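Local coordinates for microtubule-associated serine/threonine-protein kinase 3 (Homo sapiens, PDB 3KHF) that probably phosphorylates serine and threonine residues of other proteins and carries a PDZ domain likely to recognise the C-terminal tails of partners, at residues 17-22 / 56-61; 39-42 / 46-49; 50-55 / 85-90; 64-69 / 75-80. All coordinates share one frame; numbering follows the deposited sequence. Where two conformers were deposited one is given.

Interaction 1: 17-22 / 56-61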
loop_
_atom_site.group_PDB
_atom_site.type_symbol
_atom_site.label_atom_id
_atom_site.label_comp_id
_atom_site.label_asym_id
_atom_site.label_seq_id
_atom_site.Cartn_x
_atom_site.Cartn_y
_atom_site.Cartn_z
ATOM N N PHE A 17 0.235 1.703 -9.072
ATOM C CA PHE A 17 0.791 2.439 -7.947
ATOM C C PHE A 17 2.140 1.911 -7.572
ATOM O O PHE A 17 2.509 0.810 -7.979
ATOM C CB PHE A 17 -0.170 2.442 -6.745
ATOM C CG PHE A 17 -0.375 1.112 -6.055
ATOM C CD1 PHE A 17 0.322 0.795 -4.892
ATOM C CD2 PHE A 17 -1.336 0.224 -6.506
ATOM C CE1 PHE A 17 0.085 -0.385 -4.218
ATOM C CE2 PHE A 17 -1.586 -0.953 -5.840
ATOM C CZ PHE A 17 -0.870 -1.262 -4.677
ATOM N N SER A 18 2.882 2.700 -6.814
ATOM C CA SER A 18 4.129 2.203 -6.256
ATOM C C SER A 18 4.049 2.217 -4.745
ATOM O O SER A 18 3.283 2.970 -4.141
ATOM C CB SER A 18 5.321 3.031 -6.698
ATOM O OG SER A 18 5.339 4.253 -6.044
ATOM N N LEU A 19 4.847 1.367 -4.129
ATOM C CA LEU A 19 4.889 1.331 -2.668
ATOM C C LEU A 19 6.291 1.092 -2.169
ATOM O O LEU A 19 7.137 0.527 -2.872
ATOM C CB LEU A 19 3.903 0.335 -2.086
ATOM C CG LEU A 19 4.260 -1.146 -2.091
ATOM C CD1 LEU A 19 3.205 -1.908 -1.274
ATOM C CD2 LEU A 19 4.326 -1.731 -3.497
ATOM N N ARG A 20 6.519 1.577 -0.952
ATOM C CA ARG A 20 7.753 1.331 -0.243
ATOM C C ARG A 20 7.439 0.530 1.001
ATOM O O ARG A 20 6.373 0.677 1.597
ATOM C CB ARG A 20 8.508 2.620 0.172
ATOM C CG ARG A 20 8.946 3.498 -0.972
ATOM C CD ARG A 20 9.700 4.709 -0.503
ATOM N NE ARG A 20 9.990 5.597 -1.629
ATOM C CZ ARG A 20 11.063 5.509 -2.401
ATOM N NH1 ARG A 20 12.014 4.611 -2.145
ATOM N NH2 ARG A 20 11.201 6.327 -3.438
ATOM N N ALA A 21 8.388 -0.289 1.402
ATOM C CA ALA A 21 8.378 -0.938 2.699
ATOM C C ALA A 21 9.231 -0.111 3.625
ATOM O O ALA A 21 10.432 0.032 3.411
ATOM C CB ALA A 21 8.922 -2.351 2.586
ATOM N N ILE A 22 8.639 0.488 4.631
ATOM C CA ILE A 22 9.358 1.333 5.568
ATOM C C ILE A 22 9.685 0.513 6.811
ATOM O O ILE A 22 8.796 -0.019 7.453
ATOM C CB ILE A 22 8.519 2.582 5.975
ATOM C CG1 ILE A 22 8.005 3.335 4.732
ATOM C CG2 ILE A 22 9.284 3.472 6.941
ATOM C CD1 ILE A 22 9.124 3.833 3.836
ATOM N N ASP A 56 -0.942 6.496 1.711
ATOM C CA ASP A 56 -1.773 5.493 2.359
ATOM C C ASP A 56 -0.909 4.357 2.891
ATOM O O ASP A 56 -0.107 3.766 2.148
ATOM C CB ASP A 56 -2.775 4.896 1.355
ATOM C CG ASP A 56 -3.956 5.794 1.027
ATOM O OD1 ASP A 56 -4.151 6.864 1.654
ATOM O OD2 ASP A 56 -4.744 5.407 0.121
ATOM N N LEU A 57 -1.124 3.998 4.149
ATOM C CA LEU A 57 -0.586 2.778 4.725
ATOM C C LEU A 57 -1.523 1.636 4.378
ATOM O O LEU A 57 -2.722 1.702 4.670
ATOM C CB LEU A 57 -0.516 2.884 6.253
ATOM C CG LEU A 57 -0.016 1.657 7.016
ATOM C CD1 LEU A 57 1.490 1.434 6.777
ATOM C CD2 LEU A 57 -0.306 1.774 8.506
ATOM N N ILE A 58 -0.998 0.611 3.717
ATOM C CA ILE A 58 -1.798 -0.579 3.402
ATOM C C ILE A 58 -1.713 -1.525 4.599
ATOM O O ILE A 58 -0.651 -2.023 4.936
ATOM C CB ILE A 58 -1.301 -1.290 2.122
ATOM C CG1 ILE A 58 -1.436 -0.357 0.916
ATOM C CG2 ILE A 58 -2.052 -2.588 1.897
ATOM C CD1 ILE A 58 -0.798 -0.850 -0.378
ATOM N N THR A 59 -2.855 -1.813 5.211
ATOM C CA THR A 59 -2.885 -2.694 6.374
ATOM C C THR A 59 -3.338 -4.089 5.982
ATOM O O THR A 59 -2.940 -5.067 6.627
ATOM C CB THR A 59 -3.799 -2.113 7.476
ATOM O OG1 THR A 59 -5.133 -2.016 6.991
ATOM C CG2 THR A 59 -3.330 -0.721 7.911
ATOM N N HIS A 60 -4.155 -4.201 4.938
ATOM C CA HIS A 60 -4.713 -5.499 4.556
ATOM C C HIS A 60 -4.812 -5.597 3.048
ATOM O O HIS A 60 -5.126 -4.615 2.374
ATOM C CB HIS A 60 -6.107 -5.775 5.162
ATOM C CG HIS A 60 -6.171 -5.714 6.653
ATOM N ND1 HIS A 60 -6.048 -4.543 7.366
ATOM C CD2 HIS A 60 -6.403 -6.693 7.572
ATOM C CE1 HIS A 60 -6.161 -4.805 8.656
ATOM N NE2 HIS A 60 -6.379 -6.097 8.806
ATOM N N ILE A 61 -4.561 -6.796 2.526
ATOM C CA ILE A 61 -4.703 -7.103 1.114
ATOM C C ILE A 61 -5.640 -8.317 1.034
ATOM O O ILE A 61 -5.337 -9.385 1.595
ATOM C CB ILE A 61 -3.360 -7.394 0.428
ATOM C CG1 ILE A 61 -2.472 -6.149 0.457
ATOM C CG2 ILE A 61 -3.590 -7.885 -0.987
ATOM C CD1 ILE A 61 -1.058 -6.362 -0.134
#
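Beneath the peptide groove of the PDZ fold, Phe17 and Leu19 of strand 17-25, both partly exposed, meet the buried Ile58 of strand 57-61 at the margin of the hydrophobic interior. In PDZ domains the first of these strands borders the groove that takes a ligand's C-terminus, so these residues probably also help to line it. The two strands are not paired: strand 32-41 is hydrogen-bonded to both, and side chains alone make the contact. Ile58 does the reaching. Its CG1 branch runs out nearly straight (chi2 171°), and the terminal CD1 comes within 4.0 Å of Phe17 CE1, approaching the ring obliquely. Phe17 comes from the opposite direction, its CG set between its backbone N and carbonyl carbon (chi1 69°). On the neighbouring inward position Leu19 offers CD1, 4.2 Å from the same Ile58 CD1. Isoleucine suits the place because its long CG1 arm helps bridge the 9.2 Å between Leu19 CA and Ile58 CA. Val38, Val66, Leu52 and Val74 continue the apolar surroundings. Further along, Thr59 and His60 both face Arg88 in a classic beta bulge, where Thr59 OG1 lies in the imidazole plane, at the ring edge, 2.7 Å from His60 ND1 in a hydrogen bond.

Interaction 2: 39-42 / 46-49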
loop_
_atom_site.group_PDB
_atom_site.type_symbol
_atom_site.label_atom_id
_atom_site.label_comp_id
_atom_site.label_asym_id
_atom_site.label_seq_id
_atom_site.Cartn_x
_atom_site.Cartn_y
_atom_site.Cartn_z
ATOM N N TRP A 39 3.475 5.136 -2.356
ATOM C CA TRP A 39 4.290 6.318 -2.606
ATOM C C TRP A 39 3.801 7.145 -3.776
ATOM O O TRP A 39 4.030 8.353 -3.812
ATOM C CB TRP A 39 5.785 5.984 -2.798
ATOM C CG TRP A 39 6.671 6.855 -1.941
ATOM C CD1 TRP A 39 7.322 8.003 -2.296
ATOM C CD2 TRP A 39 6.878 6.692 -0.553
ATOM N NE1 TRP A 39 7.958 8.535 -1.203
ATOM C CE2 TRP A 39 7.687 7.754 -0.115
ATOM C CE3 TRP A 39 6.440 5.760 0.374
ATOM C CZ2 TRP A 39 8.117 7.860 1.205
ATOM C CZ3 TRP A 39 6.835 5.883 1.677
ATOM C CH2 TRP A 39 7.674 6.914 2.077
ATOM N N SER A 40 3.137 6.517 -4.743
ATOM C CA SER A 40 2.689 7.221 -5.930
ATOM C C SER A 40 1.557 6.418 -6.524
ATOM O O SER A 40 1.488 5.200 -6.336
ATOM C CB SER A 40 3.827 7.395 -6.954
ATOM O OG SER A 40 4.154 6.186 -7.582
ATOM N N VAL A 41 0.683 7.111 -7.249
ATOM C CA VAL A 41 -0.399 6.484 -7.985
ATOM C C VAL A 41 -0.381 7.080 -9.398
ATOM O O VAL A 41 -0.265 8.293 -9.551
ATOM C CB VAL A 41 -1.739 6.742 -7.273
ATOM C CG1 VAL A 41 -2.853 6.136 -8.016
ATOM C CG2 VAL A 41 -1.722 6.169 -5.856
ATOM N N GLU A 42 -0.469 6.225 -10.410
ATOM C CA GLU A 42 -0.385 6.659 -11.813
ATOM C C GLU A 42 -1.699 7.254 -12.308
ATOM O O GLU A 42 -2.798 6.752 -12.030
ATOM C CB GLU A 42 0.020 5.487 -12.715
ATOM C CG GLU A 42 1.439 4.980 -12.508
ATOM C CD GLU A 42 2.462 6.093 -12.597
ATOM O OE1 GLU A 42 2.675 6.623 -13.708
ATOM O OE2 GLU A 42 3.050 6.455 -11.562
ATOM N N PRO A 46 -6.116 2.049 -12.734
ATOM C CA PRO A 46 -7.115 1.465 -11.860
ATOM C C PRO A 46 -6.991 1.918 -10.394
ATOM O O PRO A 46 -8.003 2.172 -9.741
ATOM C CB PRO A 46 -6.841 -0.031 -12.017
ATOM C CG PRO A 46 -6.277 -0.164 -13.423
ATOM C CD PRO A 46 -5.450 1.046 -13.588
ATOM N N ALA A 47 -5.764 2.075 -9.904
ATOM C CA ALA A 47 -5.566 2.494 -8.517
ATOM C C ALA A 47 -6.052 3.926 -8.301
ATOM O O ALA A 47 -6.721 4.223 -7.316
ATOM C CB ALA A 47 -4.101 2.354 -8.130
ATOM N N GLN A 48 -5.704 4.822 -9.221
ATOM C CA GLN A 48 -6.160 6.215 -9.134
ATOM C C GLN A 48 -7.677 6.286 -9.148
ATOM O O GLN A 48 -8.289 6.961 -8.322
ATOM C CB GLN A 48 -5.622 7.040 -10.306
ATOM C CG GLN A 48 -6.089 8.504 -10.299
ATOM C CD GLN A 48 -6.768 8.906 -11.598
ATOM O OE1 GLN A 48 -6.262 9.746 -12.340
ATOM N NE2 GLN A 48 -7.914 8.304 -11.878
ATOM N N GLU A 49 -8.267 5.603 -10.120
ATOM C CA GLU A 49 -9.714 5.622 -10.284
ATOM C C GLU A 49 -10.448 5.156 -9.034
ATOM O O GLU A 49 -11.506 5.685 -8.688
ATOM C CB GLU A 49 -10.125 4.746 -11.461
ATOM C CG GLU A 49 -9.684 5.281 -12.814
ATOM C CD GLU A 49 -10.153 4.424 -13.969
ATOM O OE1 GLU A 49 -10.730 3.335 -13.716
ATOM O OE2 GLU A 49 -9.946 4.839 -15.128
#
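The carbonyl O of Glu42 accepts a hydrogen bond from the hydroxyl of Ser45, and Gln48 CB packs against the same oxygen at 3.3 Å. The Ser45 hydroxyl oxygen in turn receives the backbone N-H of Gln48, which ties the bend after the strand to the first turn of the helix; a serine just ahead of a helix suits this double role, as donor and acceptor. Beside this polar link lies an apolar one. Val41 has CG1 anti to its backbone N (chi1 179°), which carries that methyl against the helix backbone, 3.4 Å from Gln48 N and 3.5 Å from Gln48 CA. The same CG1 is 4.0 Å from Ala47 CB, and the small alanine lets the helix come this near. Strand 32-41 leads through a short turn into helix 46-50 of the PDZ fold. Phe17 touches both Val41 and Ala47, and the backbones of Glu42 and Ala47 bond to Gly16 and Tyr15, in the loop that in PDZ domains receives the ligand carboxylate. A bend at chi2 turns the amide of Gln48 back to the preceding turn, where OE1 accepts from Gly44 N in this conformer, one of two.

Interaction 3: 50-55 / 85-90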
loop_
_atom_site.group_PDB
_atom_site.type_symbol
_atom_site.label_atom_id
_atom_site.label_comp_id
_atom_site.label_asym_id
_atom_site.label_seq_id
_atom_site.Cartn_x
_atom_site.Cartn_y
_atom_site.Cartn_z
ATOM N N ALA A 50 -9.876 4.185 -8.336
ATOM C CA ALA A 50 -10.493 3.614 -7.165
ATOM C C ALA A 50 -10.306 4.461 -5.908
ATOM O O ALA A 50 -10.946 4.204 -4.893
ATOM C CB ALA A 50 -9.999 2.219 -6.930
ATOM N N GLY A 51 -9.422 5.451 -5.946
ATOM C CA GLY A 51 -9.217 6.345 -4.801
ATOM C C GLY A 51 -8.044 6.014 -3.909
ATOM O O GLY A 51 -7.922 6.605 -2.847
ATOM N N LEU A 52 -7.156 5.116 -4.337
ATOM C CA LEU A 52 -5.905 4.910 -3.604
ATOM C C LEU A 52 -5.083 6.184 -3.719
ATOM O O LEU A 52 -5.046 6.785 -4.789
ATOM C CB LEU A 52 -5.133 3.721 -4.190
ATOM C CG LEU A 52 -3.950 3.205 -3.384
ATOM C CD1 LEU A 52 -4.437 2.576 -2.048
ATOM C CD2 LEU A 52 -3.162 2.232 -4.215
ATOM N N ARG A 53 -4.404 6.572 -2.639
ATOM C CA ARG A 53 -3.656 7.837 -2.587
ATOM C C ARG A 53 -2.246 7.622 -2.069
ATOM O O ARG A 53 -2.001 6.802 -1.173
ATOM C CB ARG A 53 -4.368 8.848 -1.708
ATOM C CG ARG A 53 -5.702 9.296 -2.252
ATOM C CD ARG A 53 -6.359 10.301 -1.341
ATOM N N ALA A 54 -1.314 8.392 -2.628
ATOM C CA ALA A 54 0.016 8.511 -2.064
ATOM C C ALA A 54 -0.104 8.841 -0.591
ATOM O O ALA A 54 -0.870 9.720 -0.200
ATOM C CB ALA A 54 0.775 9.603 -2.782
ATOM N N GLY A 55 0.683 8.143 0.220
ATOM C CA GLY A 55 0.678 8.334 1.664
ATOM C C GLY A 55 -0.148 7.309 2.412
ATOM O O GLY A 55 -0.068 7.227 3.628
ATOM N N ILE A 85 -8.655 -6.408 -6.541
ATOM C CA ILE A 85 -7.938 -6.496 -5.253
ATOM C C ILE A 85 -8.650 -5.565 -4.267
ATOM O O ILE A 85 -9.170 -4.510 -4.667
ATOM C CB ILE A 85 -6.428 -6.123 -5.399
ATOM C CG1 ILE A 85 -5.613 -6.428 -4.137
ATOM C CG2 ILE A 85 -6.265 -4.684 -5.784
ATOM C CD1 ILE A 85 -4.092 -6.375 -4.382
ATOM N N SER A 86 -8.693 -5.971 -3.000
ATOM C CA SER A 86 -9.289 -5.184 -1.938
ATOM C C SER A 86 -8.162 -4.750 -0.996
ATOM O O SER A 86 -7.434 -5.604 -0.457
ATOM C CB SER A 86 -10.339 -6.030 -1.219
ATOM O OG SER A 86 -10.986 -5.325 -0.190
ATOM N N LEU A 87 -8.010 -3.443 -0.811
ATOM C CA LEU A 87 -6.978 -2.902 0.056
ATOM C C LEU A 87 -7.611 -2.134 1.193
ATOM O O LEU A 87 -8.376 -1.193 0.930
ATOM C CB LEU A 87 -6.090 -1.924 -0.714
ATOM C CG LEU A 87 -5.339 -2.500 -1.920
ATOM C CD1 LEU A 87 -4.586 -1.387 -2.617
ATOM C CD2 LEU A 87 -4.388 -3.632 -1.560
ATOM N N ARG A 88 -7.260 -2.460 2.439
ATOM C CA ARG A 88 -7.572 -1.611 3.572
ATOM C C ARG A 88 -6.399 -0.689 3.792
ATOM O O ARG A 88 -5.251 -1.145 3.814
ATOM C CB ARG A 88 -7.873 -2.399 4.830
ATOM C CG ARG A 88 -9.185 -3.125 4.751
ATOM C CD ARG A 88 -9.544 -3.854 6.035
ATOM N NE ARG A 88 -9.562 -2.976 7.184
ATOM C CZ ARG A 88 -9.503 -3.388 8.450
ATOM N NH1 ARG A 88 -9.440 -4.686 8.745
ATOM N NH2 ARG A 88 -9.505 -2.493 9.429
ATOM N N THR A 89 -6.682 0.595 3.924
ATOM C CA THR A 89 -5.662 1.612 4.074
ATOM C C THR A 89 -5.999 2.632 5.138
ATOM O O THR A 89 -7.177 2.845 5.476
ATOM C CB THR A 89 -5.458 2.405 2.777
ATOM O OG1 THR A 89 -6.598 3.235 2.519
ATOM C CG2 THR A 89 -5.238 1.473 1.603
ATOM N N THR A 90 -4.971 3.318 5.620
ATOM C CA THR A 90 -5.137 4.406 6.561
ATOM C C THR A 90 -4.118 5.511 6.243
ATOM O O THR A 90 -2.977 5.224 5.920
ATOM C CB THR A 90 -5.071 3.854 8.000
ATOM O OG1 THR A 90 -5.479 4.873 8.912
ATOM C CG2 THR A 90 -3.709 3.323 8.321
#
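Leu52 and Leu87 cross at about a right angle, their CD1 methyls 4.0 Å apart, where the loop after helix 46-50 passes over strand 84-90 of the PDZ domain. Leu52 does most of the work. Its first bond leaves the backbone beside strand 84-90 rather than straight at it, but the torsions correct this: CG stands anti to the backbone N (chi1 -169°), and chi2 of 67° swings CD1 inward. That methyl settles between two partners, for Thr89 CG2 is 3.9 Å away. The other methyl, CD2, is turned to the ring of Phe17, so the two branches of one leucine serve two neighbours.

Leu87 points directly at the loop, with CG beside its backbone N and a straight chi2 of 176° that takes CD1 to full reach. In Thr89 the methyl lies anti to the carbonyl carbon and faces Leu52, while OG1 takes the place between backbone N and carbonyl carbon. Threonine therefore shows its apolar branch to the leucine.

The loop can take this path because Gly51 ends the helix in a Schellman motif, at a positive phi where a side chain would be pressed against the carbonyl O of Ala50, so glycine is well suited. Beyond it Asp56 OD2 holds Arg53 N. With no hydrogen bond between the loop and the strand, the contact has no directional bonds and rests on the fit of methyl groups and the exclusion of water.

Interaction 4: 64-69 / 75-80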
loop_
_atom_site.group_PDB
_atom_site.type_symbol
_atom_site.label_atom_id
_atom_site.label_comp_id
_atom_site.label_asym_id
_atom_site.label_seq_id
_atom_site.Cartn_x
_atom_site.Cartn_y
_atom_site.Cartn_z
ATOM N N GLU A 64 -6.375 -10.034 4.336
ATOM C CA GLU A 64 -5.217 -10.566 5.054
ATOM C C GLU A 64 -4.402 -9.392 5.607
ATOM O O GLU A 64 -4.007 -8.496 4.851
ATOM C CB GLU A 64 -4.346 -11.396 4.084
ATOM C CG GLU A 64 -3.026 -11.977 4.667
ATOM C CD GLU A 64 -2.191 -12.816 3.676
ATOM O OE1 GLU A 64 -1.057 -13.226 4.054
ATOM O OE2 GLU A 64 -2.650 -13.101 2.547
ATOM N N SER A 65 -4.097 -9.417 6.900
ATOM C CA SER A 65 -3.171 -8.439 7.469
ATOM C C SER A 65 -1.782 -8.549 6.825
ATOM O O SER A 65 -1.214 -9.635 6.736
ATOM C CB SER A 65 -3.036 -8.677 8.973
ATOM O OG SER A 65 -2.207 -7.716 9.572
ATOM N N VAL A 66 -1.231 -7.419 6.396
ATOM C CA VAL A 66 0.111 -7.394 5.806
ATOM C C VAL A 66 1.100 -6.570 6.603
ATOM O O VAL A 66 2.283 -6.584 6.276
ATOM C CB VAL A 66 0.116 -6.957 4.324
ATOM C CG1 VAL A 66 -0.672 -7.973 3.484
ATOM C CG2 VAL A 66 -0.416 -5.532 4.168
ATOM N N LEU A 67 0.650 -5.897 7.655
ATOM C CA LEU A 67 1.549 -5.179 8.508
ATOM C C LEU A 67 2.632 -6.128 9.040
ATOM O O LEU A 67 2.325 -7.208 9.538
ATOM C CB LEU A 67 0.750 -4.574 9.656
ATOM C CG LEU A 67 1.572 -3.843 10.700
ATOM C CD1 LEU A 67 2.098 -2.604 10.077
ATOM C CD2 LEU A 67 0.749 -3.501 11.937
ATOM N N GLY A 68 3.887 -5.722 8.926
ATOM C CA GLY A 68 4.998 -6.517 9.414
ATOM C C GLY A 68 5.593 -7.525 8.441
ATOM O O GLY A 68 6.665 -8.061 8.691
ATOM N N LEU A 69 4.902 -7.811 7.342
ATOM C CA LEU A 69 5.487 -8.638 6.291
ATOM C C LEU A 69 6.587 -7.885 5.562
ATOM O O LEU A 69 6.524 -6.678 5.402
ATOM C CB LEU A 69 4.415 -9.054 5.282
ATOM C CG LEU A 69 3.277 -9.942 5.800
ATOM C CD1 LEU A 69 2.364 -10.294 4.633
ATOM C CD2 LEU A 69 3.787 -11.208 6.506
ATOM N N VAL A 75 4.835 -7.593 -2.250
ATOM C CA VAL A 75 4.901 -7.520 -3.710
ATOM C C VAL A 75 4.320 -8.811 -4.305
ATOM O O VAL A 75 3.536 -8.771 -5.246
ATOM C CB VAL A 75 6.326 -7.192 -4.207
ATOM C CG1 VAL A 75 6.417 -7.333 -5.712
ATOM C CG2 VAL A 75 6.723 -5.797 -3.766
ATOM N N GLU A 76 4.672 -9.959 -3.733
ATOM C CA GLU A 76 4.155 -11.213 -4.258
ATOM C C GLU A 76 2.625 -11.280 -4.150
ATOM O O GLU A 76 1.965 -11.728 -5.083
ATOM C CB GLU A 76 4.787 -12.405 -3.542
ATOM C CG GLU A 76 4.237 -13.735 -4.006
ATOM C CD GLU A 76 4.678 -14.905 -3.180
ATOM O OE1 GLU A 76 5.368 -14.727 -2.159
ATOM O OE2 GLU A 76 4.297 -16.032 -3.543
ATOM N N LEU A 77 2.066 -10.867 -3.014
ATOM C CA LEU A 77 0.607 -10.877 -2.856
ATOM C C LEU A 77 -0.063 -10.025 -3.907
ATOM O O LEU A 77 -1.118 -10.393 -4.439
ATOM C CB LEU A 77 0.196 -10.358 -1.473
ATOM C CG LEU A 77 0.491 -11.277 -0.281
ATOM C CD1 LEU A 77 0.211 -10.575 1.043
ATOM C CD2 LEU A 77 -0.263 -12.612 -0.389
ATOM N N LEU A 78 0.546 -8.890 -4.221
ATOM C CA LEU A 78 0.016 -8.013 -5.255
ATOM C C LEU A 78 0.154 -8.633 -6.647
ATOM O O LEU A 78 -0.788 -8.641 -7.430
ATOM C CB LEU A 78 0.714 -6.665 -5.174
ATOM C CG LEU A 78 0.399 -5.849 -3.909
ATOM C CD1 LEU A 78 1.382 -4.681 -3.685
ATOM C CD2 LEU A 78 -1.027 -5.339 -3.947
ATOM N N LEU A 79 1.320 -9.166 -6.957
ATOM C CA LEU A 79 1.550 -9.809 -8.254
ATOM C C LEU A 79 0.595 -10.968 -8.537
ATOM O O LEU A 79 0.176 -11.145 -9.669
ATOM C CB LEU A 79 2.997 -10.312 -8.354
ATOM C CG LEU A 79 4.143 -9.311 -8.526
ATOM C CD1 LEU A 79 5.491 -10.049 -8.458
ATOM C CD2 LEU A 79 4.034 -8.506 -9.813
ATOM N N LYS A 80 0.240 -11.737 -7.514
ATOM C CA LYS A 80 -0.584 -12.946 -7.666
ATOM C C LYS A 80 -2.083 -12.705 -7.533
ATOM O O LYS A 80 -2.880 -13.614 -7.784
ATOM C CB LYS A 80 -0.144 -14.012 -6.665
ATOM C CG LYS A 80 1.285 -14.479 -6.877
#
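Leu77, on helix 71-80, makes the apolar contacts, pointing at segment 64-69 and spreading its two methyls among three residues. CD1 is 3.7 Å from Val66 CG1, the two side chains sliding past each other in opposite directions. Leu69 crosses Leu77 at about a right angle and reaches the same CD1 with its own CD1 at 4.2 Å. Leucine suits the helix position because chi2 of 172° sets CD1 anti to CA, so that this methyl extends farthest toward Val66 and Leu69. Beta-branched Val66 is short and stout, fit for a buried place that it shares with Ile58, Ile61 and Val74.

A mixed contact covers the outer margin. Glu64 has an extended chain that carries its carboxylate across Leu77, and OE2 rests against the leucine methyls, 3.8 Å from Leu77 CD2. This is van der Waals contact, with no hydrogen bond; Glu64 is exposed, which suits a charged group.

In the PDZ fold, helix 71-80 forms one wall of the peptide groove and strand 17-25 the other. Next to Leu77, Leu78 packs toward Phe17 and Leu19, so consecutive leucines serve different neighbours.

Backbone hydrogen bonds shape both partners. Segment 64-69 makes a type II beta turn from Val66 to Leu69, closed by Leu69 N to Val66 O at 3.1 Å, and Gly68 takes the third position with the positive phi (89°) that glycine tolerates. In the helix Leu79 N donates to Val75 O at 2.8 Å.

All four contacts reach one antiparallel sheet of the PDZ domain. The centre of interaction 1 lies about 2 Å from that of the chain. Interactions 2 and 4 sit on opposite sides of that centre, their centres about 18 Å apart and without touching. Interaction 2 is nested in the loop closed by interaction 1, and interaction 4 in that closed by interaction 3, while interactions 1 and 3 alternate along the chain. Strands 57-61 and 84-90 are sheet neighbours joining interaction 1 to interaction 3, centres about 8 Å apart. Thus helix 46-50 packs at one end of the sheet and helix 71-80 at the other, where PDZ domains bind peptides between this helix and strand 17-25.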